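Local coordinates for protein serine protease inhibitor 4, isoform B (Drosophila melanogaster, PDB 4P0F) that probably inhibits serine and cysteine endopeptidases as a member of the serpin family, captured here in its cleaved form, at residues A[95-101]-A[120-126]; A[134-138]-A[149-153]; A[160-166]-A[335-341]; A[294-299]-A[311-316]. All coordinates share one frame; numbering follows the deposited sequence.

Interaction 1. Residues A[95-101]-A[120-126]; sequences NKIFVMD and AAQSVDF
Lys-96 reaches across to Gln-122 with a stretched-out chain: its CG stands anti to the backbone N (chi1 -172°) and the later torsions stay extended. CG therefore runs over a face of the Phe-98 ring, 3.6 Å above its plane and toward its rim, and NZ meets Gln-122 OE1 at 3.2 Å. The ammonium lies above the amide plane rather than in it, and water 1 joins the same two atoms by a second route. That carbonyl oxygen also sits at the rim of the Phe-98 ring, 3.6 Å from CE2, while Val-124 CG1 approaches the same rim at CD2. An alanine in place of Lys-96 is likely to leave Gln-122 OE1 without its charged donor and to remove the methylene packing from that part of the Phe-98 face.

Farther along, the Met-100 and Phe-126 side chains run antiparallel alongside one another. The sulfur lies at the ring edge, 5.2 Å from the centroid, which defines a Met-aromatic contact, and Phe-98 O comes into the plane of that ring 3.6 Å from CZ. On the face opposite Lys-96 and Phe-98, Ile-97 CG2 touches Ala-121 CB at 3.6 Å.

Six backbone hydrogen bonds keep the register. This parallel pair, joined through helix 107-115 in a beta-alpha-beta unit, puts strand 120-124 at the edge of serpin sheet A, with strand 91-100 next to it.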
loop_
_atom_site.group_PDB
_atom_site.type_symbol
_atom_site.label_atom_id
_atom_site.label_comp_id
_atom_site.label_asym_id
_atom_site.label_seq_id
_atom_site.Cartn_x
_atom_site.Cartn_y
_atom_site.Cartn_z
ATOM N N ASN A 95 -4.468 9.047 -9.609
ATOM C CA ASN A 95 -3.283 9.858 -9.434
ATOM C C ASN A 95 -3.593 11.317 -9.689
ATOM O O ASN A 95 -4.382 11.648 -10.576
ATOM C CB ASN A 95 -2.175 9.393 -10.376
ATOM C CG ASN A 95 -1.685 8.001 -10.042
ATOM O OD1 ASN A 95 -1.414 7.696 -8.887
ATOM N ND2 ASN A 95 -1.568 7.155 -11.054
ATOM N N LYS A 96 -2.960 12.188 -8.915
ATOM C CA LYS A 96 -3.095 13.622 -9.149
ATOM C C LYS A 96 -1.868 14.356 -8.656
ATOM O O LYS A 96 -1.283 13.988 -7.647
ATOM C CB LYS A 96 -4.347 14.171 -8.461
ATOM C CG LYS A 96 -4.675 15.625 -8.811
ATOM C CD LYS A 96 -6.142 15.943 -8.571
ATOM C CE LYS A 96 -6.494 17.345 -9.028
ATOM N NZ LYS A 96 -7.972 17.592 -8.942
ATOM N N ILE A 97 -1.501 15.416 -9.370
ATOM C CA ILE A 97 -0.414 16.277 -8.941
ATOM C C ILE A 97 -0.979 17.668 -8.654
ATOM O O ILE A 97 -1.833 18.170 -9.386
ATOM C CB ILE A 97 0.720 16.354 -9.992
ATOM C CG1 ILE A 97 1.896 17.160 -9.439
ATOM C CG2 ILE A 97 0.230 16.944 -11.309
ATOM C CD1 ILE A 97 3.177 17.060 -10.288
ATOM N N PHE A 98 -0.509 18.260 -7.561
ATOM C CA PHE A 98 -0.936 19.587 -7.149
ATOM C C PHE A 98 0.286 20.493 -7.192
ATOM O O PHE A 98 1.283 20.211 -6.531
ATOM C CB PHE A 98 -1.550 19.547 -5.760
ATOM C CG PHE A 98 -2.719 18.597 -5.636
ATOM C CD1 PHE A 98 -2.513 17.263 -5.323
ATOM C CD2 PHE A 98 -4.015 19.050 -5.812
ATOM C CE1 PHE A 98 -3.578 16.403 -5.200
ATOM C CE2 PHE A 98 -5.091 18.191 -5.688
ATOM C CZ PHE A 98 -4.868 16.863 -5.381
ATOM N N VAL A 99 0.202 21.569 -7.974
ATOM C CA VAL A 99 1.378 22.369 -8.339
ATOM C C VAL A 99 1.236 23.814 -7.861
ATOM O O VAL A 99 0.186 24.431 -8.025
ATOM C CB VAL A 99 1.594 22.363 -9.866
ATOM C CG1 VAL A 99 2.908 23.082 -10.254
ATOM C CG2 VAL A 99 1.588 20.925 -10.389
ATOM N N MET A 100 2.297 24.332 -7.254
ATOM C CA MET A 100 2.341 25.725 -6.795
ATOM C C MET A 100 1.866 26.675 -7.892
ATOM O O MET A 100 2.353 26.608 -9.023
ATOM C CB MET A 100 3.771 26.074 -6.351
ATOM C CG MET A 100 4.001 27.503 -5.839
ATOM S SD MET A 100 3.324 27.779 -4.185
ATOM C CE MET A 100 1.699 28.194 -4.584
ATOM N N ASP A 101 0.899 27.540 -7.573
ATOM C CA ASP A 101 0.433 28.548 -8.530
ATOM C C ASP A 101 1.608 29.266 -9.168
ATOM O O ASP A 101 2.524 29.695 -8.470
ATOM C CB ASP A 101 -0.451 29.603 -7.864
ATOM C CG ASP A 101 -1.851 29.105 -7.544
ATOM O OD1 ASP A 101 -2.313 28.110 -8.146
ATOM O OD2 ASP A 101 -2.498 29.745 -6.688
ATOM N N ALA A 120 -4.317 13.392 -12.983
ATOM C CA ALA A 120 -4.916 14.707 -13.089
ATOM C C ALA A 120 -3.884 15.722 -12.618
ATOM O O ALA A 120 -2.848 15.352 -12.073
ATOM C CB ALA A 120 -6.185 14.795 -12.258
ATOM N N ALA A 121 -4.174 16.999 -12.831
ATOM C CA ALA A 121 -3.281 18.060 -12.391
ATOM C C ALA A 121 -4.091 19.292 -12.011
ATOM O O ALA A 121 -5.102 19.601 -12.645
ATOM C CB ALA A 121 -2.285 18.389 -13.464
ATOM N N GLN A 122 -3.643 19.977 -10.964
ATOM C CA GLN A 122 -4.326 21.166 -10.466
ATOM C C GLN A 122 -3.317 22.121 -9.846
ATOM O O GLN A 122 -2.390 21.689 -9.178
ATOM C CB GLN A 122 -5.381 20.776 -9.435
ATOM C CG GLN A 122 -6.171 21.946 -8.866
ATOM C CD GLN A 122 -7.257 21.506 -7.900
ATOM O OE1 GLN A 122 -7.334 20.341 -7.522
ATOM N NE2 GLN A 122 -8.101 22.442 -7.491
ATOM N N SER A 123 -3.512 23.418 -10.068
ATOM C CA SER A 123 -2.685 24.437 -9.435
ATOM C C SER A 123 -3.293 24.836 -8.096
ATOM O O SER A 123 -4.508 25.000 -7.993
ATOM C CB SER A 123 -2.551 25.662 -10.341
ATOM O OG SER A 123 -1.882 25.330 -11.545
ATOM N N VAL A 124 -2.451 24.972 -7.077
ATOM C CA VAL A 124 -2.891 25.388 -5.743
ATOM C C VAL A 124 -1.929 26.417 -5.156
ATOM O O VAL A 124 -0.785 26.521 -5.596
ATOM C CB VAL A 124 -3.000 24.184 -4.767
ATOM C CG1 VAL A 124 -3.971 23.134 -5.304
ATOM C CG2 VAL A 124 -1.634 23.565 -4.512
ATOM N N ASP A 125 -2.395 27.171 -4.165
ATOM C CA ASP A 125 -1.570 28.178 -3.504
ATOM C C ASP A 125 -1.052 27.635 -2.175
ATOM O O ASP A 125 -1.755 27.686 -1.164
ATOM C CB ASP A 125 -2.372 29.466 -3.285
ATOM C CG ASP A 125 -1.534 30.591 -2.714
ATOM O OD1 ASP A 125 -0.371 30.349 -2.345
ATOM O OD2 ASP A 125 -2.047 31.726 -2.619
ATOM N N PHE A 126 0.167 27.099 -2.174
ATOM C CA PHE A 126 0.734 26.490 -0.965
ATOM C C PHE A 126 1.066 27.500 0.140
ATOM O O PHE A 126 1.245 27.114 1.294
ATOM C CB PHE A 126 1.990 25.682 -1.312
ATOM C CG PHE A 126 1.705 24.381 -2.031
ATOM C CD1 PHE A 126 0.947 23.381 -1.437
ATOM C CD2 PHE A 126 2.237 24.144 -3.293
ATOM C CE1 PHE A 126 0.710 22.191 -2.098
ATOM C CE2 PHE A 126 1.996 22.961 -3.963
ATOM C CZ PHE A 126 1.229 21.980 -3.364
HETATM O O HOH W 1 -8.876 18.498 -6.457
HETATM O O HOH W 2 0.828 25.670 -11.325
#

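Interaction 2. Residues A[134-138]-A[149-153]; sequences ATINN and KDLVP
The side-chain amide of Asn-137 grips the backbone of Val-152 at both of its polar groups. Val-152 N points at Asn-137 OD1 over 2.8 Å in a nearly straight bond (174° at the hydrogen), and Asn-137 ND2 returns a bond of 2.9 Å to Val-152 O. The two bonds differ in approach: the N-H comes only moderately tilted from the amide plane, whereas ND2 stands well above the plane of the Val-152 carbonyl. The oxygen and the nitrogen of this buried amide thus each have a backbone partner, which fixes its flip state. CG stands anti to the carbonyl carbon (chi1 -69°), carrying the amide toward the loop.

One residue back, Ile-136 CG2 packs on Val-152 CG2 at 3.9 Å. Water 3 adds a bridge from Asn-137 O, to which it donates, to Leu-151 N, from which it accepts.

In the next shell Lys-319 NZ, on strand 311-324, donates to Lys-149 O and Asp-150 O, linking the loop to that strand. Helix 129-143 is helix F of serpins, packed across sheet A, and the loop belongs to its connection to the third strand, 161-174, where Ile-136 meets Val-164 and Val-166, and Leu-151 meets Val-166.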
loop_
_atom_site.group_PDB
_atom_site.type_symbol
_atom_site.label_atom_id
_atom_site.label_comp_id
_atom_site.label_asym_id
_atom_site.label_seq_id
_atom_site.Cartn_x
_atom_site.Cartn_y
_atom_site.Cartn_z
ATOM N N ALA A 134 -6.485 21.354 2.384
ATOM C CA ALA A 134 -7.894 20.993 2.280
ATOM C C ALA A 134 -8.213 20.521 0.863
ATOM O O ALA A 134 -8.927 19.542 0.683
ATOM C CB ALA A 134 -8.789 22.167 2.672
ATOM N N THR A 135 -7.678 21.208 -0.144
ATOM C CA THR A 135 -7.888 20.806 -1.534
ATOM C C THR A 135 -7.360 19.393 -1.792
ATOM O O THR A 135 -8.060 18.548 -2.352
ATOM C CB THR A 135 -7.221 21.806 -2.496
ATOM O OG1 THR A 135 -7.901 23.055 -2.376
ATOM C CG2 THR A 135 -7.307 21.336 -3.943
ATOM N N ILE A 136 -6.128 19.139 -1.370
ATOM C CA ILE A 136 -5.516 17.824 -1.522
ATOM C C ILE A 136 -6.297 16.766 -0.751
ATOM O O ILE A 136 -6.629 15.695 -1.277
ATOM C CB ILE A 136 -4.045 17.847 -1.043
ATOM C CG1 ILE A 136 -3.217 18.755 -1.964
ATOM C CG2 ILE A 136 -3.463 16.434 -0.992
ATOM C CD1 ILE A 136 -1.875 19.222 -1.376
ATOM N N ASN A 137 -6.593 17.067 0.502
ATOM C CA ASN A 137 -7.159 16.063 1.388
ATOM C C ASN A 137 -8.608 15.764 1.043
ATOM O O ASN A 137 -9.068 14.629 1.199
ATOM C CB ASN A 137 -7.010 16.518 2.833
ATOM C CG ASN A 137 -5.558 16.514 3.281
ATOM O OD1 ASN A 137 -4.723 15.826 2.691
ATOM N ND2 ASN A 137 -5.248 17.287 4.310
ATOM N N ASN A 138 -9.319 16.766 0.538
ATOM C CA ASN A 138 -10.683 16.547 0.083
ATOM C C ASN A 138 -10.712 15.655 -1.159
ATOM O O ASN A 138 -11.590 14.800 -1.295
ATOM C CB ASN A 138 -11.375 17.882 -0.192
ATOM C CG ASN A 138 -11.698 18.641 1.081
ATOM O OD1 ASN A 138 -11.667 18.084 2.177
ATOM N ND2 ASN A 138 -12.025 19.924 0.941
ATOM N N LYS A 149 -8.565 10.394 5.594
ATOM C CA LYS A 149 -8.787 11.808 5.885
ATOM C C LYS A 149 -7.501 12.481 6.321
ATOM O O LYS A 149 -6.616 11.839 6.888
ATOM C CB LYS A 149 -9.836 11.971 6.981
ATOM C CG LYS A 149 -11.139 11.268 6.712
ATOM C CD LYS A 149 -12.144 11.602 7.803
ATOM C CE LYS A 149 -13.538 11.104 7.479
ATOM N NZ LYS A 149 -14.518 11.573 8.497
ATOM N N ASP A 150 -7.417 13.785 6.065
ATOM C CA ASP A 150 -6.257 14.586 6.437
ATOM C C ASP A 150 -4.931 13.940 6.054
ATOM O O ASP A 150 -4.011 13.894 6.872
ATOM C CB ASP A 150 -6.257 14.862 7.944
ATOM C CG ASP A 150 -5.294 15.983 8.339
ATOM O OD1 ASP A 150 -5.143 16.955 7.566
ATOM O OD2 ASP A 150 -4.680 15.887 9.422
ATOM N N LEU A 151 -4.811 13.466 4.816
ATOM C CA LEU A 151 -3.569 12.817 4.383
ATOM C C LEU A 151 -2.363 13.729 4.577
ATOM O O LEU A 151 -1.398 13.355 5.241
ATOM C CB LEU A 151 -3.649 12.389 2.914
ATOM C CG LEU A 151 -2.372 11.722 2.374
ATOM C CD1 LEU A 151 -2.183 10.361 2.992
ATOM C CD2 LEU A 151 -2.385 11.626 0.873
ATOM N N VAL A 152 -2.418 14.922 3.986
ATOM C CA VAL A 152 -1.299 15.857 4.022
ATOM C C VAL A 152 -1.614 17.011 4.959
ATOM O O VAL A 152 -2.449 17.841 4.633
ATOM C CB VAL A 152 -0.980 16.410 2.623
ATOM C CG1 VAL A 152 0.255 17.303 2.673
ATOM C CG2 VAL A 152 -0.777 15.265 1.641
ATOM N N PRO A 153 -0.956 17.064 6.130
ATOM C CA PRO A 153 -1.291 18.149 7.062
ATOM C C PRO A 153 -0.852 19.500 6.544
ATOM O O PRO A 153 0.155 19.589 5.840
ATOM C CB PRO A 153 -0.512 17.794 8.336
ATOM C CG PRO A 153 -0.011 16.411 8.144
ATOM C CD PRO A 153 0.077 16.170 6.678
HETATM O O HOH W 3 -7.398 12.943 2.933
#

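Interaction 3. Residues A[160-166]-A[335-341]; sequences ESRLVLV and TGMAVRR
Strands 161-166 and 335-341 pair antiparallel in serpin sheet A, the second being the reactive-loop strand inserted on cleavage, and a classic beta bulge marks one end. Arg-162 N and Leu-163 N both donate to Val-339 O, at 2.8 and 3.1 Å, and the register slips by one residue.

Within the bulge, Leu-163 takes the less usual first torsion, its CG between the backbone N and the carbonyl carbon (chi1 56°). This brings CD1 alongside Val-339 CG2, 3.7 Å away.

At the bulge end, Glu-160 OE1 is shared by two arginines: Arg-340 NH2 at 3.2 Å and, more loosely, Arg-341 NE at 3.5 Å. Arg-340 folds back to hold Arg-341 O side-on with NE and NH2, the oxygen lying in the guanidinium plane.

Bent at chi2 (-74°), Arg-162 lays one guanidinium face against Arg-341 CG, 3.5 Å above the plane toward its rim, while NE forms a salt bridge with Glu-309. A leucine at Arg-162 would probably leave Glu-309 short of a charge partner and the Arg-341 chain without its flat support. Water 4 lies in the planes of both guanidinium groups, accepting from Arg-162 NH2 at 2.9 Å and from Arg-341 NH1 at 2.8 Å.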
loop_
_atom_site.group_PDB
_atom_site.type_symbol
_atom_site.label_atom_id
_atom_site.label_comp_id
_atom_site.label_asym_id
_atom_site.label_seq_id
_atom_site.Cartn_x
_atom_site.Cartn_y
_atom_site.Cartn_z
ATOM N N GLU A 160 7.430 27.557 0.284
ATOM C CA GLU A 160 8.527 26.848 -0.386
ATOM C C GLU A 160 8.068 25.570 -1.099
ATOM O O GLU A 160 8.804 25.014 -1.906
ATOM C CB GLU A 160 9.634 26.492 0.612
ATOM C CG GLU A 160 10.315 27.689 1.252
ATOM C CD GLU A 160 11.409 28.269 0.379
ATOM O OE1 GLU A 160 12.482 27.635 0.258
ATOM O OE2 GLU A 160 11.194 29.359 -0.188
ATOM N N SER A 161 6.858 25.097 -0.789
ATOM C CA SER A 161 6.314 23.904 -1.433
ATOM C C SER A 161 6.125 24.172 -2.916
ATOM O O SER A 161 5.706 25.267 -3.293
ATOM C CB SER A 161 4.969 23.494 -0.813
ATOM O OG SER A 161 5.070 23.270 0.580
ATOM N N ARG A 162 6.420 23.185 -3.756
ATOM C CA ARG A 162 6.303 23.374 -5.195
ATOM C C ARG A 162 5.338 22.386 -5.838
ATOM O O ARG A 162 4.610 22.745 -6.762
ATOM C CB ARG A 162 7.681 23.291 -5.844
ATOM C CG ARG A 162 8.573 24.453 -5.468
ATOM C CD ARG A 162 8.154 25.746 -6.178
ATOM N NE ARG A 162 8.907 26.915 -5.717
ATOM C CZ ARG A 162 8.552 27.699 -4.702
ATOM N NH1 ARG A 162 7.440 27.459 -4.012
ATOM N NH2 ARG A 162 9.315 28.728 -4.374
ATOM N N LEU A 163 5.328 21.141 -5.381
ATOM C CA LEU A 163 4.264 20.257 -5.807
ATOM C C LEU A 163 4.054 19.127 -4.835
ATOM O O LEU A 163 4.928 18.812 -4.040
ATOM C CB LEU A 163 4.543 19.713 -7.205
ATOM C CG LEU A 163 5.861 18.980 -7.396
ATOM C CD1 LEU A 163 5.697 17.474 -7.172
ATOM C CD2 LEU A 163 6.383 19.262 -8.778
ATOM N N VAL A 164 2.858 18.552 -4.892
ATOM C CA VAL A 164 2.536 17.351 -4.135
ATOM C C VAL A 164 1.987 16.330 -5.106
ATOM O O VAL A 164 1.033 16.607 -5.828
ATOM C CB VAL A 164 1.511 17.615 -3.021
ATOM C CG1 VAL A 164 1.153 16.312 -2.286
ATOM C CG2 VAL A 164 2.045 18.634 -2.043
ATOM N N LEU A 165 2.618 15.162 -5.124
ATOM C CA LEU A 165 2.178 14.035 -5.932
ATOM C C LEU A 165 1.369 13.108 -5.058
ATOM O O LEU A 165 1.805 12.789 -3.958
ATOM C CB LEU A 165 3.375 13.281 -6.519
ATOM C CG LEU A 165 4.013 13.912 -7.752
ATOM C CD1 LEU A 165 5.377 13.330 -8.009
ATOM C CD2 LEU A 165 3.120 13.685 -8.961
ATOM N N VAL A 166 0.197 12.696 -5.536
ATOM C CA VAL A 166 -0.668 11.831 -4.746
ATOM C C VAL A 166 -1.173 10.648 -5.548
ATOM O O VAL A 166 -1.580 10.779 -6.697
ATOM C CB VAL A 166 -1.876 12.599 -4.176
ATOM C CG1 VAL A 166 -2.638 11.723 -3.205
ATOM C CG2 VAL A 166 -1.405 13.866 -3.474
ATOM N N THR A 335 -0.907 7.883 -0.791
ATOM C CA THR A 335 0.466 8.306 -0.584
ATOM C C THR A 335 0.639 9.711 -1.161
ATOM O O THR A 335 0.264 9.958 -2.302
ATOM C CB THR A 335 1.472 7.355 -1.257
ATOM O OG1 THR A 335 1.202 5.996 -0.887
ATOM C CG2 THR A 335 2.896 7.708 -0.855
ATOM N N GLY A 336 1.164 10.620 -0.344
ATOM C CA GLY A 336 1.430 11.982 -0.773
ATOM C C GLY A 336 2.901 12.301 -0.599
ATOM O O GLY A 336 3.460 12.099 0.476
ATOM N N MET A 337 3.514 12.806 -1.668
ATOM C CA MET A 337 4.919 13.216 -1.645
ATOM C C MET A 337 5.009 14.708 -1.852
ATOM O O MET A 337 4.623 15.196 -2.908
ATOM C CB MET A 337 5.723 12.520 -2.735
ATOM C CG MET A 337 5.979 11.030 -2.510
ATOM S SD MET A 337 7.138 10.315 -3.709
ATOM C CE MET A 337 8.241 11.723 -3.918
ATOM N N ALA A 338 5.512 15.422 -0.854
ATOM C CA ALA A 338 5.672 16.874 -0.956
ATOM C C ALA A 338 7.058 17.205 -1.467
ATOM O O ALA A 338 8.039 16.726 -0.921
ATOM C CB ALA A 338 5.430 17.528 0.382
ATOM N N VAL A 339 7.121 18.045 -2.502
ATOM C CA VAL A 339 8.379 18.470 -3.114
ATOM C C VAL A 339 8.487 19.974 -2.949
ATOM O O VAL A 339 7.547 20.700 -3.271
ATOM C CB VAL A 339 8.444 18.084 -4.601
ATOM C CG1 VAL A 339 9.731 18.583 -5.250
ATOM C CG2 VAL A 339 8.332 16.569 -4.763
ATOM N N ARG A 340 9.618 20.427 -2.414
ATOM C CA ARG A 340 9.831 21.837 -2.105
ATOM C C ARG A 340 11.084 22.365 -2.775
ATOM O O ARG A 340 11.965 21.609 -3.144
ATOM C CB ARG A 340 9.947 22.038 -0.592
ATOM C CG ARG A 340 11.051 21.195 0.035
ATOM C CD ARG A 340 11.479 21.716 1.385
ATOM N NE ARG A 340 12.131 23.013 1.245
ATOM C CZ ARG A 340 12.371 23.850 2.245
ATOM N NH1 ARG A 340 12.015 23.539 3.483
ATOM N NH2 ARG A 340 12.961 25.011 1.994
ATOM N N ARG A 341 11.187 23.674 -2.916
ATOM C CA ARG A 341 12.458 24.221 -3.359
ATOM C C ARG A 341 13.449 24.106 -2.206
ATOM O O ARG A 341 13.078 24.238 -1.040
ATOM C CB ARG A 341 12.303 25.662 -3.828
ATOM C CG ARG A 341 11.798 26.626 -2.793
ATOM C CD ARG A 341 12.268 28.036 -3.138
ATOM N NE ARG A 341 13.715 28.148 -2.988
ATOM C CZ ARG A 341 14.467 29.089 -3.557
ATOM N NH1 ARG A 341 13.916 30.017 -4.326
ATOM N NH2 ARG A 341 15.779 29.096 -3.358
HETATM O O HOH W 4 11.336 30.665 -5.198
#

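Interaction 4. Residues A[294-299]-A[311-316]; sequences MFSDQA and LKVSAI
Val-313 N donates to Met-294 O over 2.9 Å in an almost straight bond (172° at the hydrogen), tying the end of a 3-10 segment to strand 311-316. Next come a type I beta turn, Ser-296 to Ala-299, and an ST turn in which Ser-296 OG accepts from Gln-298 N; the same hydroxyl is hydrogen-bonded to Arg-293 O. This loop packs against the start of strand 311-324 in serpin sheet A.

Phe-295 presents its ring edge to the strand. CE1 lies 3.6 Å from Val-313 CG1, and CZ the same distance from Ile-316 CD1, whose side chain crosses the phenylalanine at about a right angle. Met-294 CG sits over the ring centre, and its chain, bent at chi3 (-62°), brings CE within 3.9 Å of Val-313 CG2. Phe-286 of helix 283-288 extends this apolar cluster.

On the solvent side, Lys-312 runs out along the loop with an extended chain, CB against Ser-296 O (3.6 Å) and Ala-299 CB. Its NZ closes a salt bridge with Asp-297 OD1 at 2.9 Å, meeting the oxygen from above the carboxylate plane. The same ammonium donates to water 6 at 2.9 Å, and that water in turn donates to Phe-295 O.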
loop_
_atom_site.group_PDB
_atom_site.type_symbol
_atom_site.label_atom_id
_atom_site.label_comp_id
_atom_site.label_asym_id
_atom_site.label_seq_id
_atom_site.Cartn_x
_atom_site.Cartn_y
_atom_site.Cartn_z
ATOM N N MET A 294 17.040 11.825 -2.464
ATOM C CA MET A 294 15.836 12.605 -2.748
ATOM C C MET A 294 15.435 13.584 -1.626
ATOM O O MET A 294 14.777 14.590 -1.894
ATOM C CB MET A 294 14.674 11.652 -3.035
ATOM C CG MET A 294 14.335 10.778 -1.868
ATOM S SD MET A 294 13.339 9.355 -2.373
ATOM C CE MET A 294 11.926 10.221 -2.997
ATOM N N PHE A 295 15.827 13.306 -0.385
ATOM C CA PHE A 295 15.491 14.174 0.759
ATOM C C PHE A 295 16.586 15.174 1.096
ATOM O O PHE A 295 16.396 16.054 1.939
ATOM C CB PHE A 295 15.207 13.332 2.007
ATOM C CG PHE A 295 14.272 12.203 1.765
ATOM C CD1 PHE A 295 12.929 12.436 1.566
ATOM C CD2 PHE A 295 14.738 10.894 1.740
ATOM C CE1 PHE A 295 12.062 11.391 1.336
ATOM C CE2 PHE A 295 13.895 9.864 1.504
ATOM C CZ PHE A 295 12.551 10.097 1.310
ATOM N N SER A 296 17.740 15.016 0.457
ATOM C CA SER A 296 18.927 15.783 0.786
ATOM C C SER A 296 19.059 17.037 -0.058
ATOM O O SER A 296 18.369 17.214 -1.063
ATOM C CB SER A 296 20.178 14.931 0.586
ATOM O OG SER A 296 20.528 14.894 -0.788
ATOM N N ASP A 297 20.002 17.887 0.328
ATOM C CA ASP A 297 20.274 19.086 -0.445
ATOM C C ASP A 297 21.051 18.780 -1.724
ATOM O O ASP A 297 21.365 19.689 -2.495
ATOM C CB ASP A 297 21.023 20.102 0.411
ATOM C CG ASP A 297 20.110 20.829 1.383
ATOM O OD1 ASP A 297 18.899 20.964 1.090
ATOM O OD2 ASP A 297 20.605 21.274 2.437
ATOM N N GLN A 298 21.327 17.499 -1.960
ATOM C CA GLN A 298 21.917 17.062 -3.213
ATOM C C GLN A 298 20.875 16.477 -4.169
ATOM O O GLN A 298 21.222 16.001 -5.247
ATOM C CB GLN A 298 23.015 16.031 -2.955
ATOM C CG GLN A 298 24.235 16.594 -2.243
ATOM C CD GLN A 298 23.990 16.889 -0.775
ATOM O OE1 GLN A 298 23.495 16.041 -0.032
ATOM N NE2 GLN A 298 24.337 18.098 -0.349
ATOM N N ALA A 299 19.603 16.528 -3.787
ATOM C CA ALA A 299 18.543 15.955 -4.609
ATOM C C ALA A 299 18.506 16.587 -5.991
ATOM O O ALA A 299 18.731 17.789 -6.141
ATOM C CB ALA A 299 17.194 16.123 -3.936
ATOM N N LEU A 311 15.136 21.394 -6.273
ATOM C CA LEU A 311 14.035 20.857 -5.473
ATOM C C LEU A 311 14.488 19.664 -4.652
ATOM O O LEU A 311 15.470 19.003 -4.995
ATOM C CB LEU A 311 12.867 20.416 -6.368
ATOM C CG LEU A 311 12.340 21.427 -7.394
ATOM C CD1 LEU A 311 11.253 20.779 -8.247
ATOM C CD2 LEU A 311 11.815 22.670 -6.709
ATOM N N LYS A 312 13.756 19.381 -3.576
ATOM C CA LYS A 312 13.937 18.145 -2.824
ATOM C C LYS A 312 12.611 17.695 -2.205
ATOM O O LYS A 312 11.652 18.450 -2.130
ATOM C CB LYS A 312 15.000 18.315 -1.737
ATOM C CG LYS A 312 14.581 19.191 -0.585
ATOM C CD LYS A 312 15.717 19.367 0.405
ATOM C CE LYS A 312 15.309 20.264 1.559
ATOM N NZ LYS A 312 16.412 20.389 2.556
ATOM N N VAL A 313 12.559 16.445 -1.769
ATOM C CA VAL A 313 11.365 15.917 -1.121
ATOM C C VAL A 313 11.379 16.259 0.366
ATOM O O VAL A 313 12.356 15.972 1.057
ATOM C CB VAL A 313 11.272 14.388 -1.321
ATOM C CG1 VAL A 313 10.117 13.802 -0.537
ATOM C CG2 VAL A 313 11.137 14.061 -2.798
ATOM N N SER A 314 10.302 16.874 0.854
ATOM C CA SER A 314 10.199 17.241 2.269
ATOM C C SER A 314 9.378 16.259 3.096
ATOM O O SER A 314 9.504 16.227 4.316
ATOM C CB SER A 314 9.579 18.630 2.411
ATOM O OG SER A 314 8.396 18.717 1.639
ATOM N N ALA A 315 8.505 15.497 2.443
ATOM C CA ALA A 315 7.711 14.503 3.158
ATOM C C ALA A 315 7.140 13.457 2.221
ATOM O O ALA A 315 6.800 13.750 1.077
ATOM C CB ALA A 315 6.585 15.181 3.924
ATOM N N ILE A 316 7.039 12.221 2.719
ATOM C CA ILE A 316 6.276 11.178 2.053
ATOM C C ILE A 316 5.331 10.617 3.098
ATOM O O ILE A 316 5.786 10.051 4.083
ATOM C CB ILE A 316 7.146 10.028 1.496
ATOM C CG1 ILE A 316 8.272 10.564 0.614
ATOM C CG2 ILE A 316 6.264 9.036 0.733
ATOM C CD1 ILE A 316 9.199 9.476 0.054
HETATM O O HOH W 5 13.900 16.806 2.897
HETATM O O HOH W 6 17.383 17.911 3.636
HETATM O O HOH W 7 16.722 19.487 -7.715
#

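Interactions 1, 3 and 4 follow one another across sheet A. Centres of 1 and 3 lie about 9 Å apart, with Phe-98 O and Val-164 N at 2.8 Å in a probable hydrogen bond; 3 and 4 lie about 10 Å apart, with Arg-340 N and Lys-312 O at 2.9 Å in another. Interactions 1 and 4 do not touch, their nearest atoms being about 9 Å apart; between them lie strand 161-166 and the inserted strand 335-341. Interaction 2 lies on one face: Ile-136 CG1 meets Phe-98 CG at 3.7 Å, and Leu-151 CD2 meets Gly-336 N at 3.9 Å, which brings the loop after helix 129-143 against the inserted reactive-loop strand.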